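Local coordinates for protein putative thiol-disulfide isomerase or thioredoxin (Salmonella enterica subsp. enterica serovar Typhimurium, PDB 3L9V) that probably catalyses thiol-disulfide exchange, forming or rearranging disulfide bonds in substrate proteins as a paralogue of DsbA with a thioredoxin fold, at residues V19-F24 / K139-R144; Y30-S33 / G37-Q40; V53-S58 / E135-E140; A70-M75 / N128-L133. All blocks are in the same frame, centred on the assembly; numbering follows the deposited sequence.

Contact 1: residues V19-F24 / K139-R144; sequences VEFFSF and KEYGVR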
loop_
_atom_site.group_PDB
_atom_site.type_symbol
_atom_site.label_atom_id
_atom_site.label_comp_id
_atom_site.label_asym_id
_atom_site.label_seq_id
_atom_site.Cartn_x
_atom_site.Cartn_y
_atom_site.Cartn_z
ATOM N N VAL A 19 4.224 -5.493 -5.598
ATOM C CA VAL A 19 4.179 -4.128 -5.104
ATOM C C VAL A 19 2.744 -3.635 -5.253
ATOM O O VAL A 19 2.129 -3.836 -6.300
ATOM C CB VAL A 19 5.099 -3.228 -5.928
ATOM C CG1 VAL A 19 4.891 -1.753 -5.577
ATOM C CG2 VAL A 19 6.571 -3.652 -5.746
ATOM N N GLU A 20 2.215 -3.013 -4.205
ATOM C CA GLU A 20 0.906 -2.359 -4.289
ATOM C C GLU A 20 0.957 -0.865 -3.898
ATOM O O GLU A 20 1.326 -0.510 -2.781
ATOM C CB GLU A 20 -0.119 -3.112 -3.439
ATOM C CG GLU A 20 -1.474 -2.445 -3.407
ATOM C CD GLU A 20 -2.484 -3.146 -2.512
ATOM O OE1 GLU A 20 -2.284 -4.323 -2.130
ATOM O OE2 GLU A 20 -3.497 -2.502 -2.188
ATOM N N PHE A 21 0.640 0.010 -4.837
ATOM C CA PHE A 21 0.470 1.420 -4.518
ATOM C C PHE A 21 -0.967 1.607 -4.056
ATOM O O PHE A 21 -1.912 1.113 -4.710
ATOM C CB PHE A 21 0.770 2.302 -5.726
ATOM C CG PHE A 21 2.239 2.335 -6.109
ATOM C CD1 PHE A 21 2.811 1.282 -6.815
ATOM C CD2 PHE A 21 3.041 3.414 -5.756
ATOM C CE1 PHE A 21 4.159 1.310 -7.187
ATOM C CE2 PHE A 21 4.403 3.443 -6.101
ATOM C CZ PHE A 21 4.959 2.392 -6.823
ATOM N N PHE A 22 -1.129 2.304 -2.928
ATOM C CA PHE A 22 -2.440 2.436 -2.286
ATOM C C PHE A 22 -2.539 3.806 -1.635
ATOM O O PHE A 22 -1.543 4.519 -1.524
ATOM C CB PHE A 22 -2.658 1.337 -1.217
ATOM C CG PHE A 22 -1.936 1.618 0.132
ATOM C CD1 PHE A 22 -0.549 1.530 0.238
ATOM C CD2 PHE A 22 -2.655 1.988 1.259
ATOM C CE1 PHE A 22 0.106 1.799 1.456
ATOM C CE2 PHE A 22 -2.028 2.261 2.477
ATOM C CZ PHE A 22 -0.632 2.156 2.577
ATOM N N SER A 23 -3.743 4.159 -1.194
ATOM C CA SER A 23 -3.952 5.380 -0.432
ATOM C C SER A 23 -4.935 5.134 0.706
ATOM O O SER A 23 -5.889 4.403 0.529
ATOM C CB SER A 23 -4.528 6.471 -1.327
ATOM O OG SER A 23 -4.977 7.560 -0.533
ATOM N N PHE A 24 -4.731 5.761 1.862
ATOM C CA PHE A 24 -5.722 5.636 2.940
ATOM C C PHE A 24 -7.096 6.272 2.620
ATOM O O PHE A 24 -8.075 6.076 3.347
ATOM C CB PHE A 24 -5.137 6.140 4.263
ATOM C CG PHE A 24 -4.087 5.227 4.820
ATOM C CD1 PHE A 24 -4.416 3.951 5.220
ATOM C CD2 PHE A 24 -2.770 5.632 4.903
ATOM C CE1 PHE A 24 -3.455 3.090 5.694
ATOM C CE2 PHE A 24 -1.811 4.785 5.393
ATOM C CZ PHE A 24 -2.150 3.508 5.784
ATOM N N LYS A 139 6.611 7.219 -10.105
ATOM C CA LYS A 139 6.893 7.610 -11.485
ATOM C C LYS A 139 7.453 6.461 -12.322
ATOM O O LYS A 139 7.084 6.323 -13.482
ATOM C CB LYS A 139 7.791 8.850 -11.554
ATOM C CG LYS A 139 7.244 10.057 -10.788
ATOM C CD LYS A 139 8.084 11.306 -11.033
ATOM C CE LYS A 139 9.560 11.041 -10.773
ATOM N NZ LYS A 139 10.396 12.230 -11.105
ATOM N N GLU A 140 8.288 5.611 -11.726
ATOM C CA GLU A 140 8.916 4.503 -12.454
ATOM C C GLU A 140 7.926 3.419 -12.856
ATOM O O GLU A 140 8.060 2.827 -13.922
ATOM C CB GLU A 140 10.048 3.877 -11.629
ATOM C CG GLU A 140 11.240 4.822 -11.401
ATOM C CD GLU A 140 12.376 4.146 -10.658
ATOM O OE1 GLU A 140 12.443 2.894 -10.652
ATOM O OE2 GLU A 140 13.196 4.866 -10.064
ATOM N N TYR A 141 6.953 3.150 -11.987
ATOM C CA TYR A 141 5.948 2.136 -12.245
ATOM C C TYR A 141 4.847 2.687 -13.134
ATOM O O TYR A 141 3.966 1.953 -13.555
ATOM C CB TYR A 141 5.317 1.620 -10.939
ATOM C CG TYR A 141 6.133 0.572 -10.236
ATOM C CD1 TYR A 141 7.102 0.930 -9.319
ATOM C CD2 TYR A 141 5.944 -0.782 -10.501
ATOM C CE1 TYR A 141 7.855 -0.013 -8.688
ATOM C CE2 TYR A 141 6.697 -1.741 -9.863
ATOM C CZ TYR A 141 7.661 -1.338 -8.955
ATOM O OH TYR A 141 8.430 -2.258 -8.294
ATOM N N GLY A 142 4.877 3.986 -13.385
ATOM C CA GLY A 142 3.863 4.618 -14.215
ATOM C C GLY A 142 2.489 4.602 -13.558
ATOM O O GLY A 142 1.481 4.409 -14.229
ATOM N N VAL A 143 2.441 4.818 -12.245
ATOM C CA VAL A 143 1.181 4.672 -11.507
ATOM C C VAL A 143 0.137 5.691 -11.920
ATOM O O VAL A 143 0.447 6.859 -12.088
ATOM C CB VAL A 143 1.398 4.776 -9.982
ATOM C CG1 VAL A 143 0.071 4.606 -9.241
ATOM C CG2 VAL A 143 2.369 3.706 -9.551
ATOM N N ARG A 144 -1.106 5.253 -12.057
ATOM C CA ARG A 144 -2.182 6.143 -12.517
ATOM C C ARG A 144 -3.325 6.266 -11.509
ATOM O O ARG A 144 -4.231 7.082 -11.675
ATOM C CB ARG A 144 -2.742 5.621 -13.848
ATOM C CG ARG A 144 -1.741 5.669 -15.001
ATOM C CD ARG A 144 -2.380 5.272 -16.325
ATOM N NE ARG A 144 -2.389 3.827 -16.513
ATOM C CZ ARG A 144 -3.478 3.069 -16.437
ATOM N NH1 ARG A 144 -4.660 3.623 -16.185
ATOM N NH2 ARG A 144 -3.385 1.757 -16.622
#
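Phe-21 on strand 18-22 faces the chain just as it leaves helix 125-140, and the backbones come nearest at Phe-21 CA and Val-143 CA, 7.7 Å apart. That exit is a Schellman motif: Gly-142 takes a positive phi (67°), which suits a residue without a side chain, and its N bonds back to Lys-139 O. The turn sends Tyr-141 and Val-143, the residues flanking this glycine, to the strand. They meet the Phe-21 ring in different ways. Val-143 CG2 sits over the middle of one face, 3.6 Å from the ring centroid and only 8° off its normal, a CH-pi contact. Tyr-141 instead turns a ring face to the edge of Phe-21, making an offset edge-to-face pair with the planes at 60° and the centroids 5.3 Å apart; the closest atoms are Phe-21 CZ and Tyr-141 CD1 at 3.6 Å. Farther along the tyrosine, Val-19 CG2 lies 3.4 Å from Tyr-141 OH. With CG2 anti to its carbonyl carbon, Val-19 presents this methyl to the phenol end. Two residues apart in the strand, Val-19 and Phe-21 point to the same face of the sheet, where the touching side chains are all buried. Tyr-150 from the next strand also meets Tyr-141. This is the layered helix-on-sheet core of a thioredoxin fold, formed here where the helix gives way to the loop leading to strand 148-151.

Contact 2: residues Y30-S33 / G37-Q40; sequences YAFS and GVDQ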
loop_
_atom_site.group_PDB
_atom_site.type_symbol
_atom_site.label_atom_id
_atom_site.label_comp_id
_atom_site.label_asym_id
_atom_site.label_seq_id
_atom_site.Cartn_x
_atom_site.Cartn_y
_atom_site.Cartn_z
ATOM N N TYR A 30 -9.006 0.189 0.863
ATOM C CA TYR A 30 -9.554 -0.220 2.151
ATOM C C TYR A 30 -10.091 -1.628 2.038
ATOM O O TYR A 30 -9.809 -2.495 2.864
ATOM C CB TYR A 30 -10.709 0.716 2.553
ATOM C CG TYR A 30 -11.463 0.260 3.792
ATOM C CD1 TYR A 30 -10.798 0.074 5.003
ATOM C CD2 TYR A 30 -12.838 0.032 3.752
ATOM C CE1 TYR A 30 -11.480 -0.316 6.143
ATOM C CE2 TYR A 30 -13.531 -0.363 4.896
ATOM C CZ TYR A 30 -12.845 -0.533 6.081
ATOM O OH TYR A 30 -13.510 -0.933 7.203
ATOM N N ALA A 31 -10.900 -1.865 1.004
ATOM C CA ALA A 31 -11.466 -3.196 0.802
ATOM C C ALA A 31 -10.380 -4.272 0.623
ATOM O O ALA A 31 -10.449 -5.344 1.244
ATOM C CB ALA A 31 -12.470 -3.202 -0.384
ATOM N N PHE A 32 -9.375 -4.008 -0.219
ATOM C CA PHE A 32 -8.343 -5.038 -0.442
ATOM C C PHE A 32 -7.618 -5.397 0.870
ATOM O O PHE A 32 -7.315 -6.565 1.141
ATOM C CB PHE A 32 -7.289 -4.582 -1.462
ATOM C CG PHE A 32 -7.705 -4.741 -2.892
ATOM C CD1 PHE A 32 -9.043 -4.917 -3.233
ATOM C CD2 PHE A 32 -6.760 -4.706 -3.902
ATOM C CE1 PHE A 32 -9.420 -5.058 -4.557
ATOM C CE2 PHE A 32 -7.137 -4.854 -5.232
ATOM C CZ PHE A 32 -8.464 -5.023 -5.556
ATOM N N SER A 33 -7.317 -4.375 1.662
ATOM C CA SER A 33 -6.472 -4.555 2.837
ATOM C C SER A 33 -7.273 -5.097 4.015
ATOM O O SER A 33 -6.842 -6.022 4.700
ATOM C CB SER A 33 -5.839 -3.217 3.232
ATOM O OG SER A 33 -5.316 -3.259 4.548
ATOM N N GLY A 37 -9.853 -9.265 2.252
ATOM C CA GLY A 37 -8.737 -10.191 2.359
ATOM C C GLY A 37 -7.981 -10.442 1.061
ATOM O O GLY A 37 -7.406 -11.514 0.894
ATOM N N VAL A 38 -8.007 -9.478 0.144
ATOM C CA VAL A 38 -7.276 -9.602 -1.117
ATOM C C VAL A 38 -5.758 -9.497 -0.871
ATOM O O VAL A 38 -5.000 -10.320 -1.360
ATOM C CB VAL A 38 -7.760 -8.561 -2.144
ATOM C CG1 VAL A 38 -6.863 -8.533 -3.370
ATOM C CG2 VAL A 38 -9.220 -8.848 -2.556
ATOM N N ASP A 39 -5.316 -8.495 -0.110
ATOM C CA ASP A 39 -3.898 -8.411 0.257
ATOM C C ASP A 39 -3.418 -9.737 0.875
ATOM O O ASP A 39 -2.362 -10.281 0.519
ATOM C CB ASP A 39 -3.629 -7.237 1.214
ATOM C CG ASP A 39 -3.561 -5.889 0.502
ATOM O OD1 ASP A 39 -3.772 -5.839 -0.731
ATOM O OD2 ASP A 39 -3.276 -4.870 1.175
ATOM N N GLN A 40 -4.205 -10.279 1.789
ATOM C CA GLN A 40 -3.817 -11.515 2.468
ATOM C C GLN A 40 -3.778 -12.701 1.501
ATOM O O GLN A 40 -2.852 -13.501 1.542
ATOM C CB GLN A 40 -4.768 -11.783 3.635
ATOM C CG GLN A 40 -4.648 -13.132 4.276
ATOM C CD GLN A 40 -5.829 -13.420 5.211
ATOM O OE1 GLN A 40 -6.406 -12.501 5.805
ATOM N NE2 GLN A 40 -6.193 -14.695 5.335
HETATM O O HOH W 1 -6.145 -8.471 2.985
#
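Val-38 lies against one face of the Phe-32 ring: its CG1 stands 3.9 Å from the ring centroid, displaced toward the rim and 15° off the normal, a CH-pi contact. Its other methyl, CG2, reaches Phe-32 CD1 at 4.0 Å, so both branches of the valine follow the ring. Tyr-174 of helix 167-182 pairs edge-to-face with Phe-32, and a bound polyether, probably from the crystallisation liquor, lies about 4 Å from the phenylalanine side chain. Helices 27-35 and 38-43 are here joined end to end through a break at Gly-37, whose positive phi favours glycine and which occupies the N-cap of the second helix. The first helix starts with a CxxC pattern, Cys-26 and Cys-29, consistent with the active-site helix of thioredoxin-like enzymes. Across the break, Phe-32 O takes a nearly straight bond from Asp-39 N (3.0 Å), the donor standing above the carbonyl plane. The same oxygen accepts from water 1 at 2.9 Å, and that water accepts from Gln-40 N, also at 2.9 Å. One carbonyl thus serves two amides of a helical first turn, directly and through water. With chi1 -79°, the carboxylate of Asp-39 turns back against the first helix, where OD2 lies 3.6 Å from Ser-33 CA. The acid is answered at OD2 by a salt bridge with Lys-54 NZ of strand 52-56, while OD1 lies close to the acid group of Glu-20.

Contact 3: residues V53-S58 / E135-E140; sequences VKYHVS and ERLFKE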
loop_
_atom_site.group_PDB
_atom_site.type_symbol
_atom_site.label_atom_id
_atom_site.label_comp_id
_atom_site.label_asym_id
_atom_site.label_seq_id
_atom_site.Cartn_x
_atom_site.Cartn_y
_atom_site.Cartn_z
ATOM N N VAL A 53 5.318 -5.560 -0.974
ATOM C CA VAL A 53 5.581 -4.266 -0.375
ATOM C C VAL A 53 4.505 -3.270 -0.802
ATOM O O VAL A 53 4.090 -3.273 -1.963
ATOM C CB VAL A 53 6.956 -3.741 -0.822
ATOM C CG1 VAL A 53 7.285 -2.470 -0.103
ATOM C CG2 VAL A 53 8.033 -4.801 -0.543
ATOM N N LYS A 54 4.065 -2.419 0.131
ATOM C CA LYS A 54 3.070 -1.402 -0.169
ATOM C C LYS A 54 3.628 -0.004 -0.044
ATOM O O LYS A 54 4.345 0.350 0.911
ATOM C CB LYS A 54 1.818 -1.552 0.734
ATOM C CG LYS A 54 1.211 -2.923 0.685
ATOM C CD LYS A 54 -0.125 -2.962 1.419
ATOM C CE LYS A 54 -1.156 -2.103 0.723
ATOM N NZ LYS A 54 -2.536 -2.230 1.288
ATOM N N TYR A 55 3.270 0.804 -1.016
ATOM C CA TYR A 55 3.694 2.165 -1.052
ATOM C C TYR A 55 2.482 3.055 -1.102
ATOM O O TYR A 55 1.570 2.812 -1.886
ATOM C CB TYR A 55 4.518 2.428 -2.307
ATOM C CG TYR A 55 5.763 1.578 -2.435
ATOM C CD1 TYR A 55 6.711 1.536 -1.418
ATOM C CD2 TYR A 55 6.021 0.872 -3.606
ATOM C CE1 TYR A 55 7.877 0.785 -1.554
ATOM C CE2 TYR A 55 7.183 0.118 -3.756
ATOM C CZ TYR A 55 8.102 0.083 -2.729
ATOM O OH TYR A 55 9.233 -0.669 -2.875
ATOM N N HIS A 56 2.522 4.120 -0.309
ATOM C CA HIS A 56 1.443 5.100 -0.244
ATOM C C HIS A 56 1.588 6.195 -1.295
ATOM O O HIS A 56 2.705 6.607 -1.635
ATOM C CB HIS A 56 1.356 5.717 1.161
ATOM C CG HIS A 56 0.036 6.347 1.438
ATOM N ND1 HIS A 56 -0.205 7.704 1.290
ATOM C CD2 HIS A 56 -1.154 5.808 1.810
ATOM C CE1 HIS A 56 -1.464 7.959 1.556
ATOM N NE2 HIS A 56 -2.066 6.831 1.890
ATOM N N VAL A 57 0.461 6.660 -1.824
ATOM C CA VAL A 57 0.478 7.682 -2.856
ATOM C C VAL A 57 -0.099 8.969 -2.285
ATOM O O VAL A 57 -1.050 8.949 -1.502
ATOM C CB VAL A 57 -0.283 7.263 -4.149
ATOM C CG1 VAL A 57 0.085 5.821 -4.561
ATOM C CG2 VAL A 57 -1.764 7.416 -3.983
ATOM N N SER A 58 0.493 10.085 -2.688
ATOM C CA SER A 58 0.270 11.374 -2.056
ATOM C C SER A 58 -0.795 12.164 -2.766
ATOM O O SER A 58 -1.367 13.078 -2.182
ATOM C CB SER A 58 1.573 12.177 -2.051
ATOM O OG SER A 58 2.552 11.454 -1.340
ATOM N N GLU A 135 7.799 8.362 -3.894
ATOM C CA GLU A 135 7.475 9.282 -4.963
ATOM C C GLU A 135 8.248 8.911 -6.236
ATOM O O GLU A 135 7.733 9.057 -7.342
ATOM C CB GLU A 135 7.754 10.723 -4.544
ATOM C CG GLU A 135 7.000 11.176 -3.281
ATOM C CD GLU A 135 5.483 11.351 -3.490
ATOM O OE1 GLU A 135 4.980 11.035 -4.591
ATOM O OE2 GLU A 135 4.790 11.807 -2.542
ATOM N N ARG A 136 9.476 8.416 -6.075
ATOM C CA ARG A 136 10.275 7.972 -7.213
ATOM C C ARG A 136 9.591 6.775 -7.886
ATOM O O ARG A 136 9.360 6.770 -9.098
ATOM C CB ARG A 136 11.701 7.600 -6.759
ATOM C CG ARG A 136 12.572 6.975 -7.839
ATOM C CD ARG A 136 14.079 7.153 -7.539
ATOM N NE ARG A 136 14.538 6.331 -6.424
ATOM C CZ ARG A 136 14.738 6.780 -5.184
ATOM N NH1 ARG A 136 14.522 8.054 -4.873
ATOM N NH2 ARG A 136 15.153 5.944 -4.248
ATOM N N LEU A 137 9.228 5.782 -7.086
ATOM C CA LEU A 137 8.652 4.569 -7.642
ATOM C C LEU A 137 7.271 4.820 -8.264
ATOM O O LEU A 137 6.865 4.104 -9.188
ATOM C CB LEU A 137 8.640 3.451 -6.608
ATOM C CG LEU A 137 10.039 3.055 -6.111
ATOM C CD1 LEU A 137 9.962 2.015 -4.973
ATOM C CD2 LEU A 137 10.915 2.545 -7.271
ATOM N N PHE A 138 6.569 5.848 -7.783
ATOM C CA PHE A 138 5.273 6.210 -8.360
ATOM C C PHE A 138 5.521 6.516 -9.825
ATOM O O PHE A 138 4.757 6.109 -10.681
ATOM C CB PHE A 138 4.657 7.426 -7.655
ATOM C CG PHE A 138 3.282 7.843 -8.185
ATOM C CD1 PHE A 138 2.123 7.421 -7.565
ATOM C CD2 PHE A 138 3.168 8.696 -9.268
ATOM C CE1 PHE A 138 0.856 7.809 -8.041
ATOM C CE2 PHE A 138 1.909 9.094 -9.739
ATOM C CZ PHE A 138 0.757 8.646 -9.114
ATOM N N LYS A 139 6.611 7.219 -10.105
ATOM C CA LYS A 139 6.893 7.610 -11.485
ATOM C C LYS A 139 7.453 6.461 -12.322
ATOM O O LYS A 139 7.084 6.323 -13.482
ATOM C CB LYS A 139 7.791 8.850 -11.554
ATOM C CG LYS A 139 7.244 10.057 -10.788
ATOM C CD LYS A 139 8.084 11.306 -11.033
ATOM C CE LYS A 139 9.560 11.041 -10.773
ATOM N NZ LYS A 139 10.396 12.230 -11.105
ATOM N N GLU A 140 8.288 5.611 -11.726
ATOM C CA GLU A 140 8.916 4.503 -12.454
ATOM C C GLU A 140 7.926 3.419 -12.856
ATOM O O GLU A 140 8.060 2.827 -13.922
ATOM C CB GLU A 140 10.048 3.877 -11.629
ATOM C CG GLU A 140 11.240 4.822 -11.401
ATOM C CD GLU A 140 12.376 4.146 -10.658
ATOM O OE1 GLU A 140 12.443 2.894 -10.652
ATOM O OE2 GLU A 140 13.196 4.866 -10.064
HETATM O O HOH W 2 2.736 9.561 -4.447
#
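The end of strand 52-56 and the loop after it pass beside the last turns of helix 125-140, with the backbones closest at Val-57 CA and Phe-138 CA, 7.4 Å apart. Three pairs of side chains bridge this gap, two of them apolar and one polar. Midway, Val-57 CG1 comes to the rim of the Phe-138 ring, in its plane and 4.0 Å from CD1, and the two side chains cross at about a right angle. With CG anti to the backbone N (chi1 -179°), Phe-138 sends its ring outward, across the helix direction, toward the loop. Toward the strand, Leu-137 points CD1 at the phenol end of Tyr-55, 3.5 Å from both CZ and OH of that tyrosine, an apolar methyl that packs obliquely against the ring end. The polar pair lies on the other flank. Ser-58 OG donates to Glu-135 OE2 in a short bond of 2.6 Å, reaching the syn side of the carboxylate from 25° out of its plane. A bend at chi2 (-71°) folds the glutamate toward the loop. Its second oxygen is used too: water 2 donates to Glu-135 OE1 at 2.7 Å and accepts from Ser-58 N at 2.9 Å, so one carboxylate holds both the side chain and the backbone of the serine. The small hydroxyl of Ser-58 also bonds Thr-68 OG1, tying in helix 64-77. Packing of a long helix on one face of the sheet, beside 52-56, one of its two outermost strands, is characteristic of the thioredoxin fold as elaborated in DsbA-like proteins.

Contact 4: residues A70-M75 / N128-L133; sequences AWALAM and NDMVAL
In the helical part that DsbA-like proteins carry within their thioredoxin fold, Ala-72 of helix 64-77 packs against Met-130 and Val-131 of helix 125-140. The axes of the two short segments approach to 8.3 Å, with 114° between their N-to-C directions. Such closeness depends on alanine at the crossing: Ala-72 CA and Met-130 CA are only 5.1 Å apart, with only the small alanine side chain on the side of helix 64-77. That methyl has two partners, since Ala-72 CB lies 3.7 Å from Met-130 CB and 3.6 Å from Val-131 CG2. Val-131 turns CG2 to the alanine by holding it anti to its own carbonyl carbon. One turn farther along helix 64-77, Met-75 meets Met-130, both modelled as selenomethionine. Their chains cross at about a right angle. Met-130, bent at chi2 (64°), has its CG 3.9 Å from Met-75 SE. The separation of the two CE methyls is shorter than carbons allow, so the exact placing of these ends is doubtful. Long and unbranched, these side chains reach across the crossing from both helices. The first helix follows strand 52-56 in the chain and the second leads back to the sheet, so the contact joins the two ends of the helical insertion. Met-75 also reaches Tyr-55 and Val-53 of that strand, extending the apolar layer to the sheet. Elsewhere on the second helix, Asn-128 OD1 accepts a hydrogen bond from Arg-69 NH1, and Ala-72 is further covered by Val-127 and Gln-134.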
loop_
_atom_site.group_PDB
_atom_site.type_symbol
_atom_site.label_atom_id
_atom_site.label_comp_id
_atom_site.label_asym_id
_atom_site.label_seq_id
_atom_site.Cartn_x
_atom_site.Cartn_y
_atom_site.Cartn_z
ATOM N N ALA A 70 3.991 9.584 6.862
ATOM C CA ALA A 70 3.679 8.749 8.011
ATOM C C ALA A 70 3.940 7.284 7.670
ATOM O O ALA A 70 4.519 6.542 8.474
ATOM C CB ALA A 70 2.228 8.955 8.450
ATOM N N TRP A 71 3.542 6.884 6.456
ATOM C CA TRP A 71 3.815 5.531 5.979
ATOM C C TRP A 71 5.324 5.264 5.806
ATOM O O TRP A 71 5.812 4.185 6.092
ATOM C CB TRP A 71 3.102 5.310 4.637
ATOM C CG TRP A 71 3.147 3.894 4.190
ATOM C CD1 TRP A 71 3.883 3.383 3.144
ATOM C CD2 TRP A 71 2.424 2.786 4.756
ATOM N NE1 TRP A 71 3.673 2.020 3.049
ATOM C CE2 TRP A 71 2.774 1.634 4.009
ATOM C CE3 TRP A 71 1.530 2.655 5.832
ATOM C CZ2 TRP A 71 2.241 0.367 4.289
ATOM C CZ3 TRP A 71 1.012 1.406 6.118
ATOM C CH2 TRP A 71 1.363 0.270 5.345
ATOM N N ALA A 72 6.030 6.245 5.274
ATOM C CA ALA A 72 7.486 6.157 5.178
ATOM C C ALA A 72 8.054 5.856 6.577
ATOM O O ALA A 72 8.967 5.053 6.736
ATOM C CB ALA A 72 8.039 7.475 4.615
ATOM N N LEU A 73 7.472 6.471 7.604
ATOM C CA LEU A 73 7.976 6.278 8.967
ATOM C C LEU A 73 7.676 4.859 9.426
ATOM O O LEU A 73 8.560 4.147 9.923
ATOM C CB LEU A 73 7.385 7.330 9.938
ATOM C CG LEU A 73 7.861 7.160 11.378
ATOM C CD1 LEU A 73 9.397 7.292 11.479
ATOM C CD2 LEU A 73 7.144 8.181 12.277
ATOM N N ALA A 74 6.423 4.441 9.239
ATOM C CA ALA A 74 6.035 3.052 9.445
ATOM C C ALA A 74 7.012 2.059 8.779
ATOM O O ALA A 74 7.437 1.089 9.390
ATOM C CB ALA A 74 4.628 2.813 8.891
HETATM N N MSE A 75 7.314 2.268 7.505
HETATM C CA MSE A 75 8.243 1.372 6.813
HETATM C C MSE A 75 9.626 1.377 7.501
HETATM O O MSE A 75 10.172 0.331 7.833
HETATM C CB MSE A 75 8.375 1.762 5.328
HETATM C CG MSE A 75 7.054 1.773 4.509
HETATM SE SE MSE A 75 7.346 2.458 2.658
HETATM C CE MSE A 75 7.919 0.732 2.021
ATOM N N ASN A 128 12.933 10.800 5.221
ATOM C CA ASN A 128 13.058 11.616 4.026
ATOM C C ASN A 128 13.360 10.728 2.824
ATOM O O ASN A 128 12.762 10.911 1.757
ATOM C CB ASN A 128 14.163 12.668 4.161
ATOM C CG ASN A 128 13.793 13.800 5.097
ATOM O OD1 ASN A 128 12.623 14.018 5.399
ATOM N ND2 ASN A 128 14.802 14.535 5.553
ATOM N N ASP A 129 14.280 9.776 3.010
ATOM C CA ASP A 129 14.681 8.859 1.946
ATOM C C ASP A 129 13.488 8.015 1.516
ATOM O O ASP A 129 13.317 7.751 0.347
ATOM C CB ASP A 129 15.768 7.895 2.418
ATOM C CG ASP A 129 17.139 8.546 2.538
ATOM O OD1 ASP A 129 17.271 9.745 2.239
ATOM O OD2 ASP A 129 18.083 7.839 2.939
HETATM N N MSE A 130 12.679 7.581 2.479
HETATM C CA MSE A 130 11.596 6.649 2.196
HETATM C C MSE A 130 10.419 7.351 1.498
HETATM O O MSE A 130 9.687 6.743 0.712
HETATM C CB MSE A 130 11.152 5.934 3.465
HETATM C CG MSE A 130 10.529 4.572 3.221
HETATM SE SE MSE A 130 11.804 3.298 2.447
HETATM C CE MSE A 130 10.751 1.691 2.670
ATOM N N VAL A 131 10.251 8.631 1.795
ATOM C CA VAL A 131 9.311 9.472 1.073
ATOM C C VAL A 131 9.823 9.631 -0.357
ATOM O O VAL A 131 9.065 9.483 -1.323
ATOM C CB VAL A 131 9.130 10.858 1.739
ATOM C CG1 VAL A 131 8.257 11.738 0.904
ATOM C CG2 VAL A 131 8.523 10.737 3.166
ATOM N N ALA A 132 11.122 9.906 -0.499
ATOM C CA ALA A 132 11.701 10.020 -1.833
ATOM C C ALA A 132 11.441 8.750 -2.613
ATOM O O ALA A 132 11.011 8.798 -3.761
ATOM C CB ALA A 132 13.190 10.281 -1.762
ATOM N N LEU A 133 11.708 7.606 -1.996
ATOM C CA LEU A 133 11.532 6.346 -2.695
ATOM C C LEU A 133 10.082 6.166 -3.185
ATOM O O LEU A 133 9.856 5.747 -4.332
ATOM C CB LEU A 133 11.930 5.176 -1.810
ATOM C CG LEU A 133 11.687 3.811 -2.464
ATOM C CD1 LEU A 133 12.667 3.553 -3.624
ATOM C CD2 LEU A 133 11.747 2.693 -1.441
#

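How the contacts relate
Contacts 1, 3 and 4 all use helix 125-140, met in turn by strand 18-22, strand 52-56 and helix 64-77. Contacts 1 and 3 share Lys-139 and Glu-140, and their centres are about 5 Å apart; neighbouring strands bond there through Glu-20 N and Val-53 O (2.9 Å). Contact 4, centred about 10 Å from contact 3, joins it through Trp-71 NE1 and Lys-54 O (2.8 Å). Contact 2 lies beyond the sheet, its centre about 18 Å from that of contact 3, near the probable CxxC site. Lys-54 NZ reaches it at Asp-39 OD2 (2.7 Å). Contacts 2 and 1 also touch, where Asp-39 OD1 and Glu-20 OE1, of two like-charged groups, come within 2.5 Å.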